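Local coordinates for protein putative oxidoreductase (Magnetospirillum magnetotacticum, PDB 3C1A) that probably catalyses an NAD(P)-dependent oxidation or reduction of a still unidentified substrate, as a member of the GFO/IDH/MocA oxidoreductase family, at residues I145-V151 with A235-G241; V151-A155 with D261-P265; Q129-W135 with S178-L183; S192-A196 with G207-L211. All blocks are in the same frame, centred on the assembly; numbering follows the deposited sequence. Where two conformers were deposited one is given.

Contacts 1, 2 and 4 all bear on the large mixed sheet of the C-terminal domain, whereas contact 3 is the most central, its centre about 9 Å from the centre of the chain, and ties helix 168-184 to the segment leading into helix 133-140. Contacts 1 and 2 share Val151 and strand 148-158: the first pairs it with strand 229-238 through a beta bulge, the second lays a loop over it by arginine-tryptophan stacking and water. Contact 4 is hairpin pairing at the sheet's outer strand, mixing exposed and buried residues. Contact 3 has no exposed residue among those that touch, and combines indole packing with one hydrogen bond from an indole N-H to a carboxylate. Leu183 joins it to contact 1.

Contact 1. Residues I145-V151 with A235-G241; sequences IGPILAV and AVFGEAG
Ile145 reaches across to Gly241 and Val236. CB lies beside the Gly241 carbonyl; CG2 packs 3.4 Å from Gly241 C; chi1 of 65° puts CG1 between the backbone N and the carbonyl carbon, and the extended chi2 carries CD1 on to Val236, 3.7 Å from Val236 CG1 and near Val236 O. With an alanine here, Gly241 and Val236 would probably lose the carbon that fills the space between them, CG2 on one side and CD1 on the other. Beyond Pro147 the backbones pair as antiparallel strands, 148-151 against 235-238, with axes at 154°. The register slips by one at a classic beta bulge, where Leu149 and Ala150 both face Phe237: Leu149 N donates to Phe237 O at 2.7 Å, and Ala150 N adds a weak bond to the same oxygen. Phe237 N returns a bond to Ala150 O at 2.8 Å. Further on, Ala240 N reaches Ile145 O (2.9 Å) from above the carbonyl plane, and Glu239 N meets Pro147 O. Every hydrogen bond across the contact is thus backbone to backbone; Val236, Ile148 and Val151 add apolar carbon packed on Leu183 of helix 168-184, and at the exposed margin the Glu239 carboxylate lies against the Pro147 ring.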
# COMPACT_ATOMS: atom_id res chain seq x y z
N ILE A 145 -4.73 -3.62 -24.65
CA ILE A 145 -5.53 -4.81 -24.36
C ILE A 145 -7.04 -4.58 -24.53
O ILE A 145 -7.82 -5.50 -24.40
CB ILE A 145 -5.17 -5.42 -22.98
CG1 ILE A 145 -5.51 -4.49 -21.82
CG2 ILE A 145 -3.66 -5.79 -22.96
CD1 ILE A 145 -5.87 -5.23 -20.49
N GLY A 146 -7.45 -3.35 -24.78
CA GLY A 146 -8.85 -3.06 -24.98
C GLY A 146 -9.70 -3.13 -23.73
O GLY A 146 -9.22 -3.33 -22.60
N PRO A 147 -11.00 -3.01 -23.91
CA PRO A 147 -11.85 -3.03 -22.73
C PRO A 147 -11.57 -4.22 -21.77
O PRO A 147 -11.42 -5.38 -22.20
CB PRO A 147 -13.25 -3.06 -23.33
CG PRO A 147 -13.08 -2.35 -24.65
CD PRO A 147 -11.76 -2.83 -25.15
N ILE A 148 -11.49 -3.91 -20.48
CA ILE A 148 -11.21 -4.91 -19.42
C ILE A 148 -12.39 -5.84 -19.24
O ILE A 148 -13.54 -5.39 -19.11
CB ILE A 148 -10.91 -4.24 -18.06
CG1 ILE A 148 -9.69 -3.33 -18.22
CG2 ILE A 148 -10.76 -5.31 -16.92
CD1 ILE A 148 -9.37 -2.40 -17.04
N LEU A 149 -12.10 -7.14 -19.21
CA LEU A 149 -13.11 -8.19 -18.97
C LEU A 149 -13.04 -8.79 -17.57
O LEU A 149 -14.04 -9.21 -17.01
CB LEU A 149 -12.92 -9.34 -19.95
CG LEU A 149 -12.89 -8.99 -21.44
CD1 LEU A 149 -12.32 -10.15 -22.27
CD2 LEU A 149 -14.29 -8.63 -21.82
N ALA A 150 -11.82 -8.86 -17.05
CA ALA A 150 -11.54 -9.49 -15.78
C ALA A 150 -10.22 -9.03 -15.24
O ALA A 150 -9.33 -8.63 -16.00
CB ALA A 150 -11.52 -11.01 -15.91
N VAL A 151 -10.10 -9.14 -13.92
CA VAL A 151 -8.89 -8.84 -13.19
C VAL A 151 -8.69 -9.94 -12.15
O VAL A 151 -9.64 -10.35 -11.46
CB VAL A 151 -9.00 -7.49 -12.50
CG1 VAL A 151 -7.82 -7.24 -11.64
CG2 VAL A 151 -9.21 -6.37 -13.51
N ALA A 235 -3.00 -10.05 -13.13
CA ALA A 235 -3.22 -10.12 -14.56
C ALA A 235 -4.42 -9.26 -14.86
O ALA A 235 -5.37 -9.31 -14.11
CB ALA A 235 -3.48 -11.55 -14.99
N VAL A 236 -4.38 -8.47 -15.92
CA VAL A 236 -5.55 -7.67 -16.35
C VAL A 236 -5.98 -8.20 -17.72
O VAL A 236 -5.22 -8.15 -18.67
CB VAL A 236 -5.30 -6.12 -16.38
CG1 VAL A 236 -6.56 -5.38 -16.84
CG2 VAL A 236 -4.91 -5.62 -14.98
N PHE A 237 -7.17 -8.77 -17.80
CA PHE A 237 -7.63 -9.44 -19.01
C PHE A 237 -8.48 -8.46 -19.79
O PHE A 237 -9.48 -7.94 -19.29
CB PHE A 237 -8.44 -10.72 -18.71
CG PHE A 237 -7.69 -11.74 -17.89
CD1 PHE A 237 -6.94 -12.74 -18.51
CD2 PHE A 237 -7.76 -11.73 -16.51
CE1 PHE A 237 -6.26 -13.67 -17.78
CE2 PHE A 237 -7.08 -12.68 -15.75
CZ PHE A 237 -6.31 -13.63 -16.38
N GLY A 238 -8.12 -8.23 -21.03
CA GLY A 238 -8.97 -7.40 -21.89
C GLY A 238 -9.40 -8.12 -23.13
O GLY A 238 -9.02 -9.27 -23.37
N GLU A 239 -10.16 -7.42 -23.97
CA GLU A 239 -10.66 -8.01 -25.22
C GLU A 239 -9.56 -8.39 -26.21
O GLU A 239 -9.74 -9.28 -27.05
CB GLU A 239 -11.57 -7.03 -25.93
CG GLU A 239 -12.85 -6.75 -25.25
CD GLU A 239 -13.73 -5.83 -26.06
OE1 GLU A 239 -13.20 -5.17 -26.98
OE2 GLU A 239 -14.94 -5.76 -25.74
N ALA A 240 -8.43 -7.69 -26.15
CA ALA A 240 -7.39 -7.79 -27.18
C ALA A 240 -6.04 -8.27 -26.68
O ALA A 240 -5.16 -8.50 -27.48
CB ALA A 240 -7.24 -6.43 -27.88
N GLY A 241 -5.89 -8.45 -25.37
CA GLY A 241 -4.63 -8.84 -24.75
C GLY A 241 -4.81 -8.99 -23.25
O GLY A 241 -5.89 -8.79 -22.73

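Contact 2. Residues V151-A155 with D261-P265; sequences VRSEA and DGNWP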
# COMPACT_ATOMS: atom_id res chain seq x y z
N VAL A 151 -10.10 -9.14 -13.92
CA VAL A 151 -8.89 -8.84 -13.19
C VAL A 151 -8.69 -9.94 -12.15
O VAL A 151 -9.64 -10.35 -11.46
CB VAL A 151 -9.00 -7.49 -12.50
CG1 VAL A 151 -7.82 -7.24 -11.64
CG2 VAL A 151 -9.21 -6.37 -13.51
N ARG A 152 -7.45 -10.42 -12.04
CA ARG A 152 -7.15 -11.29 -10.93
C ARG A 152 -5.77 -11.06 -10.34
O ARG A 152 -4.82 -10.64 -11.03
CB ARG A 152 -7.31 -12.74 -11.38
CG ARG A 152 -6.05 -13.39 -11.82
CD ARG A 152 -6.33 -14.77 -12.37
NE ARG A 152 -6.45 -15.75 -11.32
CZ ARG A 152 -6.63 -17.04 -11.52
NH1 ARG A 152 -6.83 -17.53 -12.75
NH2 ARG A 152 -6.69 -17.85 -10.47
N SER A 153 -5.67 -11.30 -9.04
CA SER A 153 -4.37 -11.23 -8.36
C SER A 153 -4.21 -12.35 -7.36
O SER A 153 -5.19 -12.95 -6.91
CB SER A 153 -4.18 -9.88 -7.67
OG SER A 153 -5.13 -9.71 -6.62
N GLU A 154 -2.94 -12.62 -7.04
CA GLU A 154 -2.54 -13.62 -6.06
C GLU A 154 -1.31 -13.14 -5.28
O GLU A 154 -0.25 -12.75 -5.89
CB GLU A 154 -2.20 -14.92 -6.78
CG GLU A 154 -2.00 -16.08 -5.86
CD GLU A 154 -1.73 -17.35 -6.64
OE1 GLU A 154 -0.66 -17.46 -7.25
OE2 GLU A 154 -2.63 -18.20 -6.68
N ALA A 155 -1.44 -13.21 -3.96
CA ALA A 155 -0.36 -12.90 -3.00
C ALA A 155 -0.21 -14.09 -2.08
O ALA A 155 -1.15 -14.51 -1.42
CB ALA A 155 -0.70 -11.67 -2.18
N ASP A 261 -10.98 -17.29 -20.60
CA ASP A 261 -11.09 -18.15 -19.39
C ASP A 261 -10.63 -17.52 -18.06
O ASP A 261 -10.93 -18.07 -16.97
CB ASP A 261 -10.38 -19.50 -19.58
CG ASP A 261 -8.89 -19.35 -19.87
OD1 ASP A 261 -8.25 -18.44 -19.31
OD2 ASP A 261 -8.35 -20.16 -20.65
N GLY A 262 -9.91 -16.41 -18.11
CA GLY A 262 -9.42 -15.80 -16.88
C GLY A 262 -8.33 -16.57 -16.15
O GLY A 262 -8.02 -16.26 -15.02
N ASN A 263 -7.74 -17.56 -16.82
CA ASN A 263 -6.67 -18.33 -16.27
C ASN A 263 -5.38 -17.58 -16.46
O ASN A 263 -5.24 -16.81 -17.38
CB ASN A 263 -6.53 -19.67 -17.01
CG ASN A 263 -7.55 -20.71 -16.58
OD1 ASN A 263 -8.16 -20.63 -15.51
ND2 ASN A 263 -7.73 -21.72 -17.43
N TRP A 264 -4.41 -17.85 -15.60
CA TRP A 264 -3.10 -17.27 -15.74
C TRP A 264 -2.49 -17.65 -17.07
O TRP A 264 -2.36 -18.84 -17.39
CB TRP A 264 -2.18 -17.78 -14.64
CG TRP A 264 -2.54 -17.34 -13.30
CD1 TRP A 264 -3.04 -18.12 -12.32
CD2 TRP A 264 -2.41 -16.03 -12.75
NE1 TRP A 264 -3.25 -17.37 -11.19
CE2 TRP A 264 -2.86 -16.09 -11.42
CE3 TRP A 264 -1.96 -14.80 -13.25
CZ2 TRP A 264 -2.87 -14.99 -10.59
CZ3 TRP A 264 -1.97 -13.71 -12.42
CH2 TRP A 264 -2.44 -13.81 -11.10
N PRO A 265 -2.09 -16.65 -17.86
CA PRO A 265 -1.35 -16.99 -19.06
C PRO A 265 -0.16 -17.91 -18.83
O PRO A 265 0.66 -17.65 -17.95
CB PRO A 265 -0.90 -15.62 -19.57
CG PRO A 265 -1.96 -14.71 -19.10
CD PRO A 265 -2.31 -15.20 -17.75
O HOH W 1 -4.61 -17.74 -8.23
O HOH W 2 -5.40 -20.45 -13.88
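Arg152 lays its guanidinium on the indole of Trp264, the planes 23° apart and the centres 3.9 Å from each other. Trp264 NE1 sits over the middle of the guanidinium, 3.4 Å from Arg152 CZ, while CZ is off-centre above the five-membered ring, a cation-pi contact. Nearer the backbone, Arg152 CG covers the six-membered ring of the same indole in a CH-pi contact, 3.9 Å from its centroid. The bend at chi3 (-82°) turns the chain after CD, and NH1 then donates to Gly262 O at 2.9 Å, somewhat bent at 143°. Thus the loop 261-265 is held to strand 148-158 of the mixed sheet in the GFO/IDH/MocA C-terminal domain by the indole face of Trp264 and the carbonyl of Gly262, both gripping Arg152. Further out, one water accepts from Trp264 NE1 in the plane of the indole and donates to Glu154 OE2 at 2.6 Å, with a weak bond from Arg152 NH2. Glu154 is itself held by salt bridges to Arg223 and Arg233, the latter also making a cation-pi contact with Trp264. A second water accepts from Trp264 N and weakly links Arg152 NH1 with Asn263 OD1. Around Gly262 the loop is shaped by an Asx turn: Asn263 N donates to Asp261 OD1 at 2.7 Å.

Contact 3. Residues Q129-W135 with S178-L183; sequences QLFNPAW and SMVLDL
Trp135 and Asp182 make the hydrogen bond that crosses this contact: Trp135 NE1 donates to Asp182 OD2 at 2.8 Å and 169°. The acceptor lies in the indole plane and offers its anti lone pair, with ring and carboxylate planes 49° apart. Within 129-135, Asn132 N-caps helix 133-140: Asn132 OD1 accepts from Ala134 N, while Asn132 ND2 donates to Gln129 OE1 at 2.6 Å. Selenomethionine Met179 crosses the indole at about a right angle; in one of its two conformers CG stands over one face, 3.5 Å from the centroid of the six-membered ring, and the selenium follows obliquely, a Met-aromatic contact. CG anti to the backbone N in Trp135 (chi1 177°) extends the indole to helix 168-184, where Leu183 CB meets its edge at 4.0 Å from CH2. Leu130 CD2 runs past Asp182, 3.5 Å from its CB. The segment following strand 123-126 of the parallel Rossmann sheet is thereby packed on helix 168-184 of the C-terminal domain. Lys139 makes a salt bridge to the same OD2. Its two partners would probably stabilise the carboxylate's charge beside apolar Leu130, and the nearly straight in-plane N-H bond holds the indole's rotation.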
# COMPACT_ATOMS: atom_id res chain seq x y z
N GLN A 129 2.10 -0.57 -4.34
CA GLN A 129 1.97 -0.89 -5.77
C GLN A 129 1.69 0.36 -6.58
O GLN A 129 2.05 0.44 -7.74
CB GLN A 129 0.83 -1.88 -6.04
CG GLN A 129 0.91 -2.44 -7.49
CD GLN A 129 2.01 -3.43 -7.61
OE1 GLN A 129 3.11 -3.10 -8.08
NE2 GLN A 129 1.76 -4.64 -7.14
N LEU A 130 1.02 1.32 -5.97
CA LEU A 130 0.66 2.51 -6.69
C LEU A 130 1.86 3.44 -6.94
O LEU A 130 1.71 4.43 -7.61
CB LEU A 130 -0.44 3.25 -5.95
CG LEU A 130 -1.70 2.44 -5.69
CD1 LEU A 130 -2.71 3.35 -5.06
CD2 LEU A 130 -2.25 1.85 -6.97
N PHE A 131 3.03 3.09 -6.38
CA PHE A 131 4.29 3.79 -6.59
C PHE A 131 5.29 2.90 -7.33
O PHE A 131 6.47 3.19 -7.36
CB PHE A 131 4.89 4.20 -5.23
CG PHE A 131 4.05 5.17 -4.46
CD1 PHE A 131 4.09 6.53 -4.76
CD2 PHE A 131 3.19 4.74 -3.47
CE1 PHE A 131 3.33 7.44 -4.04
CE2 PHE A 131 2.43 5.66 -2.74
CZ PHE A 131 2.49 7.01 -3.05
N ASN A 132 4.82 1.77 -7.87
CA ASN A 132 5.69 0.83 -8.56
C ASN A 132 5.77 1.21 -10.03
O ASN A 132 4.73 1.31 -10.69
CB ASN A 132 5.10 -0.57 -8.39
CG ASN A 132 5.96 -1.66 -9.01
OD1 ASN A 132 6.92 -1.38 -9.73
ND2 ASN A 132 5.59 -2.91 -8.78
N PRO A 133 6.99 1.43 -10.58
CA PRO A 133 7.02 1.71 -12.03
C PRO A 133 6.38 0.66 -12.96
O PRO A 133 5.93 1.01 -14.03
CB PRO A 133 8.53 1.83 -12.32
CG PRO A 133 9.09 2.29 -11.01
CD PRO A 133 8.34 1.52 -9.98
N ALA A 134 6.33 -0.60 -12.56
CA ALA A 134 5.68 -1.62 -13.35
C ALA A 134 4.15 -1.39 -13.44
O ALA A 134 3.56 -1.64 -14.49
CB ALA A 134 6.00 -3.00 -12.78
N TRP A 135 3.52 -0.91 -12.36
CA TRP A 135 2.08 -0.67 -12.31
C TRP A 135 1.75 0.55 -13.16
O TRP A 135 0.79 0.56 -13.93
CB TRP A 135 1.62 -0.46 -10.85
CG TRP A 135 0.17 -0.14 -10.76
CD1 TRP A 135 -0.38 1.01 -10.33
CD2 TRP A 135 -0.91 -1.00 -11.12
NE1 TRP A 135 -1.75 0.93 -10.39
CE2 TRP A 135 -2.10 -0.30 -10.88
CE3 TRP A 135 -0.99 -2.30 -11.65
CZ2 TRP A 135 -3.34 -0.83 -11.16
CZ3 TRP A 135 -2.22 -2.83 -11.91
CH2 TRP A 135 -3.38 -2.10 -11.67
N SER A 178 -6.25 -1.67 -3.19
CA SER A 178 -5.78 -0.37 -3.70
C SER A 178 -5.51 -0.42 -5.20
O SER A 178 -5.83 0.52 -5.94
CB SER A 178 -4.51 0.10 -2.96
OG SER A 178 -3.44 -0.81 -3.06
N MSE A 179 -4.93 -1.53 -5.64
CA MSE A 179 -4.58 -1.73 -7.05
C MSE A 179 -5.86 -1.84 -7.90
O MSE A 179 -6.00 -1.14 -8.92
CB MSE A 179 -3.68 -2.95 -7.17
CG MSE A 179 -3.26 -3.30 -8.56
SE MSE A 179 -4.54 -4.45 -9.49
CE MSE A 179 -4.24 -6.04 -8.52
N VAL A 180 -6.82 -2.64 -7.45
CA VAL A 180 -8.08 -2.82 -8.17
C VAL A 180 -8.89 -1.51 -8.28
O VAL A 180 -9.28 -1.11 -9.38
CB VAL A 180 -8.89 -3.97 -7.60
CG1 VAL A 180 -10.19 -4.12 -8.34
CG2 VAL A 180 -8.11 -5.32 -7.74
N LEU A 181 -9.10 -0.83 -7.17
CA LEU A 181 -9.74 0.50 -7.17
C LEU A 181 -9.01 1.54 -8.01
O LEU A 181 -9.65 2.34 -8.72
CB LEU A 181 -9.97 1.02 -5.76
CG LEU A 181 -10.77 0.20 -4.73
CD1 LEU A 181 -10.94 0.96 -3.38
CD2 LEU A 181 -12.13 -0.23 -5.24
N ASP A 182 -7.68 1.54 -7.97
CA ASP A 182 -6.88 2.44 -8.81
C ASP A 182 -7.06 2.15 -10.32
O ASP A 182 -7.29 3.08 -11.11
CB ASP A 182 -5.41 2.38 -8.46
CG ASP A 182 -4.61 3.39 -9.25
OD1 ASP A 182 -4.92 4.61 -9.16
OD2 ASP A 182 -3.68 2.96 -9.96
N LEU A 183 -7.03 0.88 -10.69
CA LEU A 183 -7.35 0.43 -12.05
C LEU A 183 -8.74 0.79 -12.52
O LEU A 183 -8.90 1.27 -13.64
CB LEU A 183 -7.20 -1.10 -12.15
CG LEU A 183 -7.46 -1.82 -13.50
CD1 LEU A 183 -6.51 -1.27 -14.56
CD2 LEU A 183 -7.34 -3.37 -13.42

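Contact 4. Residues S192-A196 with G207-L211; sequences SASWA and GDVTL
Strands 192-195 and 207-211 run antiparallel at 152°, their axes 4.6 Å apart, with Ser194 and Thr210 as the hydrogen-bonded pair (Ser194 N donates to Thr210 O at 2.9 Å, and Thr210 N to Ser194 O at 2.8 Å, nearly straight at 174°) between the non-hydrogen-bonded pairs Ala193-Leu211 and Trp195-Val209, whose side chains share one face of the sheet.

On that shared face the indole of Trp195 lies flat over Val209, whose CB stands 3.6 Å from the centroid of the six-membered ring and only 9° off its normal. Val209 CG2, anti to the backbone N, passes under the five-membered side, 3.7 Å from Trp195 CE2, while CG1 is directed towards CH2. Gly207 CA meets the ring at its edge, 4.3 Å from CZ3. With a serine in place of Trp195, Val209 would probably lose the cover on one side and Arg198 be left without its cation-pi partner. Beside it, Ala193 CB presses tightly on Leu211 CD2 at 3.3 Å. On the other face are Ser194 and Thr210. Ala196 N, at the corner where the chain turns, still donates to Asp208 O at 3.0 Å.

The two strands form the hairpin 190-201/204-215, whose first strand is one of the two edge strands of the mixed sheet within this chain; strand 218-225 pairs with the second, and its Arg223 makes a salt bridge to Asp208. Helix 168-184 covers Trp195 and Val209 through Met168 and Leu211 through Leu169, and Cys314 of helix 301-314 touches Ala193 and Leu211.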
# COMPACT_ATOMS: atom_id res chain seq x y z
N SER A 192 -17.51 -9.41 -1.75
CA SER A 192 -17.65 -10.59 -0.89
C SER A 192 -16.34 -11.33 -0.77
O SER A 192 -15.47 -11.19 -1.60
CB SER A 192 -18.73 -11.52 -1.43
OG SER A 192 -18.39 -12.00 -2.71
N ALA A 193 -16.21 -12.11 0.29
CA ALA A 193 -15.00 -12.88 0.54
C ALA A 193 -15.38 -14.34 0.74
O ALA A 193 -16.39 -14.65 1.39
CB ALA A 193 -14.26 -12.35 1.76
N SER A 194 -14.58 -15.21 0.16
CA SER A 194 -14.81 -16.64 0.21
C SER A 194 -13.55 -17.35 0.64
O SER A 194 -12.51 -17.30 -0.04
CB SER A 194 -15.27 -17.18 -1.14
OG SER A 194 -15.75 -18.51 -1.01
N TRP A 195 -13.67 -18.02 1.78
CA TRP A 195 -12.59 -18.78 2.38
C TRP A 195 -12.64 -20.21 1.90
O TRP A 195 -13.58 -20.95 2.20
CB TRP A 195 -12.68 -18.75 3.90
CG TRP A 195 -12.36 -17.42 4.47
CD1 TRP A 195 -13.22 -16.39 4.66
CD2 TRP A 195 -11.08 -16.96 4.92
NE1 TRP A 195 -12.57 -15.31 5.20
CE2 TRP A 195 -11.25 -15.64 5.37
CE3 TRP A 195 -9.82 -17.54 5.00
CZ2 TRP A 195 -10.20 -14.90 5.89
CZ3 TRP A 195 -8.80 -16.82 5.51
CH2 TRP A 195 -8.98 -15.51 5.95
N ALA A 196 -11.62 -20.61 1.17
CA ALA A 196 -11.44 -21.99 0.75
C ALA A 196 -11.03 -22.90 1.91
O ALA A 196 -11.46 -24.07 2.00
CB ALA A 196 -10.35 -22.04 -0.36
N GLY A 207 -4.64 -19.63 6.29
CA GLY A 207 -5.69 -19.84 5.32
C GLY A 207 -5.53 -19.26 3.94
O GLY A 207 -4.46 -18.78 3.55
N ASP A 208 -6.65 -19.34 3.22
CA ASP A 208 -6.76 -19.13 1.78
C ASP A 208 -8.10 -18.46 1.52
O ASP A 208 -9.12 -19.12 1.69
CB ASP A 208 -6.73 -20.48 1.07
CG ASP A 208 -6.60 -20.39 -0.46
OD1 ASP A 208 -6.66 -19.26 -1.03
OD2 ASP A 208 -6.48 -21.48 -1.12
N VAL A 209 -8.10 -17.18 1.12
CA VAL A 209 -9.33 -16.44 0.88
C VAL A 209 -9.26 -15.80 -0.50
O VAL A 209 -8.18 -15.46 -0.99
CB VAL A 209 -9.61 -15.39 1.96
CG1 VAL A 209 -8.50 -14.33 1.98
CG2 VAL A 209 -10.98 -14.73 1.76
N THR A 210 -10.40 -15.77 -1.16
CA THR A 210 -10.56 -14.98 -2.37
C THR A 210 -11.61 -13.88 -2.16
O THR A 210 -12.74 -14.18 -1.76
CB THR A 210 -10.87 -15.84 -3.60
OG1 THR A 210 -9.68 -16.58 -3.94
CG2 THR A 210 -11.24 -14.92 -4.80
N LEU A 211 -11.21 -12.63 -2.43
CA LEU A 211 -12.11 -11.49 -2.45
C LEU A 211 -12.63 -11.27 -3.86
O LEU A 211 -11.85 -11.21 -4.80
CB LEU A 211 -11.44 -10.20 -1.96
CG LEU A 211 -10.72 -10.27 -0.62
CD1 LEU A 211 -10.32 -8.88 -0.22
CD2 LEU A 211 -11.57 -10.93 0.46